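Local structure of L-serine ammonia-lyase (Rhizomucor miehei CAU432, 5C3U) at residues Pro28-Glu33 / Leu288-Leu293; Asn44-Pro47 / Lys52-Gly55; Thr81-Ser86 / Glu106-Ser111. The protein is a pyridoxal-phosphate dependent enzyme of the fold type II class, with pyridoxal-5'-phosphate bound between two alpha/beta domains. All blocks are in the same frame, centred on the assembly; numbering follows the deposited sequence. Where two conformers were deposited one is given.

Contact 1: Pro28-Glu33 / Leu288-Leu293; sequences PNLTKE and LCYTHL
Leu30 forks over the C-terminal turn of the helix that carries Cys289 and Tyr290. Its CD2 branch lies 3.9 Å from CD1 of Tyr290, meeting the phenol ring obliquely, and its CD1 branch rests 4.1 Å from Cys289 CB. One turn further along helix 28-34, Glu33 meets His292 at about a right angle, side chain to side chain. Glu33 OE1 comes to the edge of the imidazole, in its plane, 3.3 Å from His292 CE1, and the carboxylate is only 27° from coplanar with the ring. This is a polar edge contact at the carbon between the two ring nitrogens; no hydrogen bond crosses the contact. Because His292 NE2 is still 4.0 Å from Glu33 OE1, any electrostatic attraction would be modest and would depend on the charge of the imidazole.

In the second shell, the backbone sets the histidine in place. At His292 the chain breaks from the helix, with a positive phi of 74°, and its N still bonds to Cys289 O. Just before it, Thr291 OG1 accepts from Leu293 N at 3.2 Å in an ST turn. The CB of Tyr290 points away from helix 28-34, but with CG beside the backbone N (chi1 -79°) its ring comes back to Leu30; the hydroxyl bonds to Asp273, and the ring packs on Ala266 and Phe270 of helix 260-274. Cys289 reaches inward to Ile176 of strand 174-178. The contact is helix-to-helix-end packing on the outside of the larger sheet's alpha/beta domain, linking an early helix of the chain to a late one.

Contact 2: Asn44-Pro47 / Lys52-Gly55; sequences NIQP and KMRG. With PLP (pyridoxal-5'-phosphate), chain B.
Met53 folds back against Gln46 and Pro47, and here the packing is tight. Its SD is 3.2 Å from the carbonyl O of Pro47, and Gln46 CB adds a 3.8 Å contact with Met53 CB. The first torsion of Met53, -145°, falls well away from a staggered value, and the chain bends back at the next two torsions.

Beside this, Gln46 NE2 stands over one face of the Arg54 guanidinium, 3.0 Å above its plane and towards the rim, with amide and guanidinium planes 86° apart. Both groups are donors, so nothing bonds between them; Glu43 OE1 instead takes Gln46 NE2 and Arg54 NE together, a shared acceptor that is consistent with two donors lying so close. Gln46 OE1 accepts from Val20 N, fixing the amide's flip, and Glu162 binds Arg54 NH2 in a second salt bridge.

The looser side is the ring of partly exposed Pro47. It grazes Met53 through ordinary apolar contact, CB to CG 3.9 Å, and also leans on Tyr87 of helix 79-92.

Lys52 turns away from the loop. Bends at the second and fourth torsions bring its NZ to C4A of pyridoxal-5'-phosphate, where the two are covalently joined, and NZ also makes a weak, bent hydrogen bond of 2.6 Å to O3. Ser50 OG accepts from Lys52 N; the covalently linked lysine lies where the loop after strand 37-42 passes into helix 52-67, as in fold type II pyridoxal-phosphate enzymes.

Contact 3: Thr81-Ser86 / Glu106-Ser111; sequences TVLAVS and ERICQS
On one side of the parallel four-stranded sheet of the smaller alpha/beta domain, two successive beta-alpha-beta crossover helices, 79-92 and 106-114, lie next to each other, and Leu83 of the first reaches Ile108 and Ser111 of the second. The short segments run nearly parallel, 20° apart, with axes 10.4 Å from each other at closest approach. Leu83 makes the close approaches.

Leu83 CD2 is the atom that touches. It lies 3.9 Å from Ser111 CB and 4.0 Å from the backbone O of Ile108, with Ile108 CG2 slightly further off at 4.2 Å. The leucine's CB does not face the neighbouring helix directly; with CG anti to the carbonyl carbon (chi1 -72°), the branch swings across to it. Leu83 also meets Ser315 from a loop.

No hydrogen bond crosses the pair. Ser86 faces Ser111, but Ser86 OG is 4.4 Å from Ser111 O and instead bonds to Asp115 and Ser117, just after helix 106-114 in the chain. Towards the sheet, Val82 packs on Ile98 and Val100 of strand 95-100.

The hydroxyl of Ser111 is turned back onto its own helix: its OG donates to Arg107 O at 3.0 Å, while Ser111 N donates to that same oxygen from the opposite face of the carbonyl plane.

How the contacts relate
Contact 1 lies towards the surface of the larger, mixed-sheet domain, whereas contacts 2 and 3 are buried. Contact 2 sits between strand 37-42 of the larger sheet and helix 52-67, next to the ligand; contact 3 belongs to the smaller parallel sheet, across the chain's centre from contact 1. Along the chain, contact 1 closes a long loop within which both others are nested. Contacts 2 and 3 touch directly: Lys52 CE lies 3.3 Å from Thr81 OG1, packing helix 52-67 on helix 79-92. Their chemistry differs: leucine packing with a carboxylate-imidazole edge in contact 1, amide, guanidinium and thioether packing in contact 2, beside the lysine that carries the ligand, and almost purely apolar packing in contact 3.

Contact 1: Pro28-Glu33 / Leu288-Leu293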
loop_
_atom_site.group_PDB
_atom_site.type_symbol
_atom_site.label_atom_id
_atom_site.label_comp_id
_atom_site.label_asym_id
_atom_site.label_seq_id
_atom_site.Cartn_x
_atom_site.Cartn_y
_atom_site.Cartn_z
ATOM N N PRO A 28 6.218 9.593 19.689
ATOM C CA PRO A 28 6.613 9.506 21.110
ATOM C C PRO A 28 5.554 8.982 22.086
ATOM O O PRO A 28 5.909 8.321 23.066
ATOM C CB PRO A 28 7.017 10.944 21.467
ATOM C CG PRO A 28 6.360 11.807 20.440
ATOM C CD PRO A 28 6.194 10.981 19.194
ATOM N N ASN A 29 4.279 9.255 21.837
ATOM C CA ASN A 29 3.224 8.781 22.746
ATOM C C ASN A 29 3.102 7.270 22.638
ATOM O O ASN A 29 2.930 6.574 23.644
ATOM C CB ASN A 29 1.884 9.473 22.463
ATOM C CG ASN A 29 1.928 10.975 22.719
ATOM O OD1 ASN A 29 2.522 11.442 23.692
ATOM N ND2 ASN A 29 1.287 11.738 21.844
ATOM N N LEU A 30 3.243 6.770 21.414
ATOM C CA LEU A 30 3.235 5.335 21.158
ATOM C C LEU A 30 4.455 4.635 21.730
ATOM O O LEU A 30 4.342 3.520 22.264
ATOM C CB LEU A 30 3.150 5.053 19.656
ATOM C CG LEU A 30 1.752 4.979 19.047
ATOM C CD1 LEU A 30 1.877 4.716 17.555
ATOM C CD2 LEU A 30 0.918 3.898 19.736
ATOM N N THR A 31 5.617 5.273 21.577
ATOM C CA THR A 31 6.857 4.724 22.117
ATOM C C THR A 31 6.759 4.556 23.629
ATOM O O THR A 31 7.161 3.513 24.163
ATOM C CB THR A 31 8.098 5.563 21.762
ATOM O OG1 THR A 31 7.928 6.899 22.236
ATOM C CG2 THR A 31 8.309 5.594 20.265
ATOM N N LYS A 32 6.187 5.553 24.301
ATOM C CA LYS A 32 5.978 5.485 25.750
ATOM C C LYS A 32 5.003 4.372 26.128
ATOM O O LYS A 32 5.289 3.564 27.015
ATOM C CB LYS A 32 5.501 6.834 26.305
ATOM C CG LYS A 32 5.648 6.956 27.816
ATOM C CD LYS A 32 5.349 8.370 28.294
ATOM C CE LYS A 32 5.898 8.598 29.697
ATOM N NZ LYS A 32 5.364 9.847 30.316
ATOM N N GLU A 33 3.864 4.324 25.442
ATOM C CA GLU A 33 2.840 3.322 25.706
ATOM C C GLU A 33 3.347 1.898 25.505
ATOM O O GLU A 33 3.029 1.017 26.291
ATOM C CB GLU A 33 1.646 3.525 24.781
ATOM C CG GLU A 33 0.629 4.556 25.229
ATOM C CD GLU A 33 -0.514 4.675 24.240
ATOM O OE1 GLU A 33 -0.979 3.628 23.722
ATOM O OE2 GLU A 33 -0.945 5.816 23.970
ATOM N N LEU A 288 -1.814 -2.421 14.895
ATOM C CA LEU A 288 -0.986 -3.308 15.718
ATOM C C LEU A 288 -0.324 -2.535 16.853
ATOM O O LEU A 288 -0.128 -3.070 17.945
ATOM C CB LEU A 288 0.054 -4.055 14.891
ATOM C CG LEU A 288 -0.480 -4.990 13.804
ATOM C CD1 LEU A 288 0.665 -5.866 13.341
ATOM C CD2 LEU A 288 -1.629 -5.855 14.304
ATOM N N CYS A 289 -0.017 -1.259 16.607
ATOM C CA CYS A 289 0.590 -0.428 17.641
ATOM C C CYS A 289 -0.437 0.105 18.623
ATOM O O CYS A 289 -0.255 0.000 19.846
ATOM C CB CYS A 289 1.395 0.708 17.005
ATOM S SG CYS A 289 2.810 0.051 16.094
ATOM N N TYR A 290 -1.521 0.657 18.089
ATOM C CA TYR A 290 -2.566 1.250 18.910
ATOM C C TYR A 290 -3.245 0.240 19.836
ATOM O O TYR A 290 -3.611 0.575 20.959
ATOM C CB TYR A 290 -3.595 1.960 18.033
ATOM C CG TYR A 290 -3.138 3.319 17.563
ATOM C CD1 TYR A 290 -2.758 4.295 18.489
ATOM C CD2 TYR A 290 -3.108 3.646 16.191
ATOM C CE1 TYR A 290 -2.356 5.557 18.073
ATOM C CE2 TYR A 290 -2.700 4.908 15.772
ATOM C CZ TYR A 290 -2.334 5.855 16.723
ATOM O OH TYR A 290 -1.940 7.124 16.363
ATOM N N THR A 291 -3.379 -0.997 19.380
ATOM C CA THR A 291 -3.970 -2.047 20.215
ATOM C C THR A 291 -2.954 -2.790 21.088
ATOM O O THR A 291 -3.357 -3.612 21.912
ATOM C CB THR A 291 -4.673 -3.131 19.373
ATOM O OG1 THR A 291 -3.693 -3.810 18.576
ATOM C CG2 THR A 291 -5.791 -2.535 18.488
ATOM N N HIS A 292 -1.655 -2.564 20.872
ATOM C CA HIS A 292 -0.594 -3.277 21.600
ATOM C C HIS A 292 -0.445 -4.711 21.133
ATOM O O HIS A 292 0.373 -5.468 21.672
ATOM C CB HIS A 292 -0.814 -3.227 23.130
ATOM C CG HIS A 292 -0.681 -1.847 23.743
ATOM N ND1 HIS A 292 -1.060 -0.719 23.109
ATOM C CD2 HIS A 292 -0.222 -1.449 25.005
ATOM C CE1 HIS A 292 -0.833 0.345 23.904
ATOM N NE2 HIS A 292 -0.321 -0.103 25.064
ATOM N N LEU A 293 -1.201 -5.104 20.109
ATOM C CA LEU A 293 -1.073 -6.469 19.585
ATOM C C LEU A 293 0.342 -6.776 19.099
ATOM O O LEU A 293 0.757 -7.940 19.101
ATOM C CB LEU A 293 -2.110 -6.764 18.497
ATOM C CG LEU A 293 -3.479 -7.151 19.058
ATOM C CD1 LEU A 293 -4.548 -7.163 17.980
ATOM C CD2 LEU A 293 -3.415 -8.512 19.739
#

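Contact 2: Asn44-Pro47 / Lys52-Gly55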
loop_
_atom_site.group_PDB
_atom_site.type_symbol
_atom_site.label_atom_id
_atom_site.label_comp_id
_atom_site.label_asym_id
_atom_site.label_seq_id
_atom_site.Cartn_x
_atom_site.Cartn_y
_atom_site.Cartn_z
ATOM N N ASN A 44 2.271 8.953 2.759
ATOM C CA ASN A 44 1.206 9.889 2.386
ATOM C C ASN A 44 1.765 11.168 1.785
ATOM O O ASN A 44 1.033 11.943 1.174
ATOM C CB ASN A 44 0.304 10.209 3.591
ATOM C CG ASN A 44 1.092 10.706 4.801
ATOM O OD1 ASN A 44 2.168 10.187 5.118
ATOM N ND2 ASN A 44 0.553 11.705 5.492
ATOM N N ILE A 45 3.070 11.371 1.952
ATOM C CA ILE A 45 3.782 12.552 1.432
ATOM C C ILE A 45 4.201 12.399 -0.051
ATOM O O ILE A 45 4.575 13.371 -0.718
ATOM C CB ILE A 45 5.028 12.874 2.310
ATOM C CG1 ILE A 45 4.603 13.200 3.746
ATOM C CG2 ILE A 45 5.845 14.043 1.742
ATOM C CD1 ILE A 45 3.622 14.350 3.844
ATOM N N GLN A 46 4.127 11.183 -0.569
ATOM C CA GLN A 46 4.442 10.935 -1.982
ATOM C C GLN A 46 3.547 11.750 -2.898
ATOM O O GLN A 46 2.371 11.984 -2.564
ATOM C CB GLN A 46 4.238 9.453 -2.319
ATOM C CG GLN A 46 5.242 8.508 -1.689
ATOM C CD GLN A 46 6.655 8.653 -2.233
ATOM O OE1 GLN A 46 6.913 9.417 -3.159
ATOM N NE2 GLN A 46 7.576 7.911 -1.650
ATOM N N PRO A 47 4.073 12.167 -4.068
ATOM C CA PRO A 47 3.173 12.682 -5.081
ATOM C C PRO A 47 2.080 11.657 -5.324
ATOM O O PRO A 47 2.329 10.443 -5.287
ATOM C CB PRO A 47 4.049 12.799 -6.334
ATOM C CG PRO A 47 5.446 12.824 -5.853
ATOM C CD PRO A 47 5.487 12.186 -4.498
ATOM N N LYS A 52 2.057 3.930 -3.640
ATOM C CA LYS A 52 1.978 3.513 -5.044
ATOM C C LYS A 52 2.919 4.291 -5.926
ATOM O O LYS A 52 3.413 3.765 -6.932
ATOM C CB LYS A 52 0.547 3.578 -5.620
ATOM C CG LYS A 52 -0.432 2.592 -4.982
ATOM C CD LYS A 52 0.025 1.171 -5.335
ATOM C CE LYS A 52 -1.084 0.165 -5.121
ATOM N NZ LYS A 52 -1.651 0.313 -3.754
ATOM N N MET A 53 3.186 5.549 -5.565
ATOM C CA MET A 53 4.144 6.345 -6.324
ATOM C C MET A 53 5.504 5.633 -6.519
ATOM O O MET A 53 6.137 5.787 -7.574
ATOM C CB MET A 53 4.310 7.707 -5.653
ATOM C CG MET A 53 4.531 8.895 -6.566
ATOM S SD MET A 53 3.423 9.032 -7.987
ATOM C CE MET A 53 4.709 8.512 -9.036
ATOM N N ARG A 54 5.946 4.825 -5.548
ATOM C CA ARG A 54 7.226 4.103 -5.696
ATOM C C ARG A 54 7.112 3.012 -6.760
ATOM O O ARG A 54 7.833 3.039 -7.775
ATOM C CB ARG A 54 7.692 3.472 -4.370
ATOM C CG ARG A 54 7.989 4.489 -3.275
ATOM C CD ARG A 54 8.488 3.802 -2.017
ATOM N NE ARG A 54 8.679 4.776 -0.948
ATOM C CZ ARG A 54 9.820 5.410 -0.699
ATOM N NH1 ARG A 54 9.857 6.281 0.303
ATOM N NH2 ARG A 54 10.920 5.173 -1.427
ATOM N N GLY A 55 6.242 2.027 -6.509
ATOM C CA GLY A 55 6.081 0.893 -7.423
ATOM C C GLY A 55 5.571 1.313 -8.782
ATOM O O GLY A 55 6.142 0.939 -9.827
HETATM N N1 PLP B . -1.891 0.606 1.449
HETATM C C2 PLP B . -2.237 1.486 0.493
HETATM C C2A PLP B . -2.851 2.825 0.824
HETATM C C3 PLP B . -2.024 1.129 -0.911
HETATM O O3 PLP B . -2.361 2.006 -1.907
HETATM C C4 PLP B . -1.404 -0.186 -1.183
HETATM C C4A PLP B . -1.135 -0.584 -2.574
HETATM C C5 PLP B . -1.063 -1.081 -0.047
HETATM C C6 PLP B . -1.332 -0.608 1.241
HETATM C C5A PLP B . -0.431 -2.460 -0.251
HETATM O O4P PLP B . -0.732 -2.907 -1.568
HETATM P P PLP B . -0.151 -4.208 -2.339
HETATM O O1P PLP B . 1.127 -3.824 -2.999
HETATM O O2P PLP B . -0.030 -5.370 -1.337
HETATM O O3P PLP B . -1.282 -4.420 -3.282
#

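Contact 3: Thr81-Ser86 / Glu106-Ser111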
loop_
_atom_site.group_PDB
_atom_site.type_symbol
_atom_site.label_atom_id
_atom_site.label_comp_id
_atom_site.label_asym_id
_atom_site.label_seq_id
_atom_site.Cartn_x
_atom_site.Cartn_y
_atom_site.Cartn_z
ATOM N N THR A 81 -3.672 3.306 -7.146
ATOM C CA THR A 81 -2.999 2.969 -8.399
ATOM C C THR A 81 -3.405 3.949 -9.495
ATOM O O THR A 81 -2.534 4.504 -10.173
ATOM C CB THR A 81 -3.289 1.531 -8.819
ATOM O OG1 THR A 81 -3.080 0.705 -7.670
ATOM C CG2 THR A 81 -2.327 1.096 -9.953
ATOM N N VAL A 82 -4.708 4.207 -9.640
ATOM C CA VAL A 82 -5.142 5.080 -10.730
ATOM C C VAL A 82 -4.620 6.479 -10.499
ATOM O O VAL A 82 -4.221 7.137 -11.446
ATOM C CB VAL A 82 -6.668 5.063 -11.046
ATOM C CG1 VAL A 82 -7.092 3.644 -11.447
ATOM C CG2 VAL A 82 -7.535 5.609 -9.898
ATOM N N LEU A 83 -4.559 6.910 -9.240
ATOM C CA LEU A 83 -4.027 8.266 -8.968
ATOM C C LEU A 83 -2.535 8.382 -9.342
ATOM O O LEU A 83 -2.089 9.420 -9.863
ATOM C CB LEU A 83 -4.268 8.656 -7.506
ATOM C CG LEU A 83 -5.741 8.957 -7.219
ATOM C CD1 LEU A 83 -6.000 8.912 -5.713
ATOM C CD2 LEU A 83 -6.076 10.342 -7.768
ATOM N N ALA A 84 -1.764 7.331 -9.046
ATOM C CA ALA A 84 -0.342 7.293 -9.340
ATOM C C ALA A 84 -0.134 7.270 -10.847
ATOM O O ALA A 84 0.720 7.996 -11.363
ATOM C CB ALA A 84 0.325 6.072 -8.696
ATOM N N VAL A 85 -0.930 6.471 -11.547
ATOM C CA VAL A 85 -0.824 6.388 -13.016
ATOM C C VAL A 85 -1.147 7.770 -13.622
ATOM O O VAL A 85 -0.422 8.254 -14.507
ATOM C CB VAL A 85 -1.735 5.297 -13.585
ATOM C CG1 VAL A 85 -1.799 5.356 -15.115
ATOM C CG2 VAL A 85 -1.206 3.927 -13.148
ATOM N N SER A 86 -2.230 8.387 -13.146
ATOM C CA SER A 86 -2.639 9.730 -13.647
ATOM C C SER A 86 -1.516 10.754 -13.471
ATOM O O SER A 86 -1.144 11.485 -14.421
ATOM C CB SER A 86 -3.952 10.166 -12.973
ATOM O OG SER A 86 -4.461 11.369 -13.522
ATOM N N GLU A 106 -15.304 12.020 -5.059
ATOM C CA GLU A 106 -15.289 13.050 -6.092
ATOM C C GLU A 106 -13.941 13.740 -6.266
ATOM O O GLU A 106 -13.597 14.159 -7.374
ATOM C CB GLU A 106 -16.386 14.071 -5.864
ATOM C CG GLU A 106 -16.934 14.611 -7.165
ATOM C CD GLU A 106 -18.423 14.845 -7.095
ATOM O OE1 GLU A 106 -18.838 16.025 -7.197
ATOM O OE2 GLU A 106 -19.169 13.849 -6.927
ATOM N N ARG A 107 -13.177 13.843 -5.187
ATOM C CA ARG A 107 -11.832 14.421 -5.281
ATOM C C ARG A 107 -10.847 13.527 -6.021
ATOM O O ARG A 107 -9.921 14.013 -6.667
ATOM C CB ARG A 107 -11.303 14.830 -3.912
ATOM C CG ARG A 107 -11.749 16.238 -3.571
ATOM C CD ARG A 107 -11.480 16.623 -2.129
ATOM N NE ARG A 107 -12.054 17.949 -1.871
ATOM C CZ ARG A 107 -13.306 18.164 -1.463
ATOM N NH1 ARG A 107 -14.131 17.144 -1.236
ATOM N NH2 ARG A 107 -13.737 19.405 -1.270
ATOM N N ILE A 108 -11.056 12.218 -5.927
ATOM C CA ILE A 108 -10.294 11.282 -6.730
ATOM C C ILE A 108 -10.550 11.583 -8.211
ATOM O O ILE A 108 -9.596 11.715 -8.991
ATOM C CB ILE A 108 -10.633 9.821 -6.349
ATOM C CG1 ILE A 108 -10.191 9.556 -4.903
ATOM C CG2 ILE A 108 -9.993 8.835 -7.326
ATOM C CD1 ILE A 108 -10.258 8.102 -4.468
ATOM N N CYS A 109 -11.830 11.734 -8.568
ATOM C CA CYS A 109 -12.259 12.032 -9.932
ATOM C C CYS A 109 -11.700 13.360 -10.417
ATOM O O CYS A 109 -11.192 13.455 -11.540
ATOM C CB CYS A 109 -13.783 12.011 -10.047
ATOM S SG CYS A 109 -14.492 10.355 -9.802
ATOM N N GLN A 110 -11.753 14.370 -9.551
ATOM C CA GLN A 110 -11.269 15.701 -9.926
ATOM C C GLN A 110 -9.759 15.696 -10.161
ATOM O O GLN A 110 -9.272 16.351 -11.082
ATOM C CB GLN A 110 -11.615 16.741 -8.862
ATOM C CG GLN A 110 -11.170 18.154 -9.231
ATOM C CD GLN A 110 -11.808 18.653 -10.522
ATOM O OE1 GLN A 110 -12.990 19.002 -10.553
ATOM N NE2 GLN A 110 -11.024 18.691 -11.593
ATOM N N SER A 111 -9.027 14.965 -9.317
ATOM C CA SER A 111 -7.574 14.892 -9.451
ATOM C C SER A 111 -7.193 14.286 -10.778
ATOM O O SER A 111 -6.254 14.758 -11.432
ATOM C CB SER A 111 -6.944 14.059 -8.336
ATOM O OG SER A 111 -7.024 14.749 -7.115
#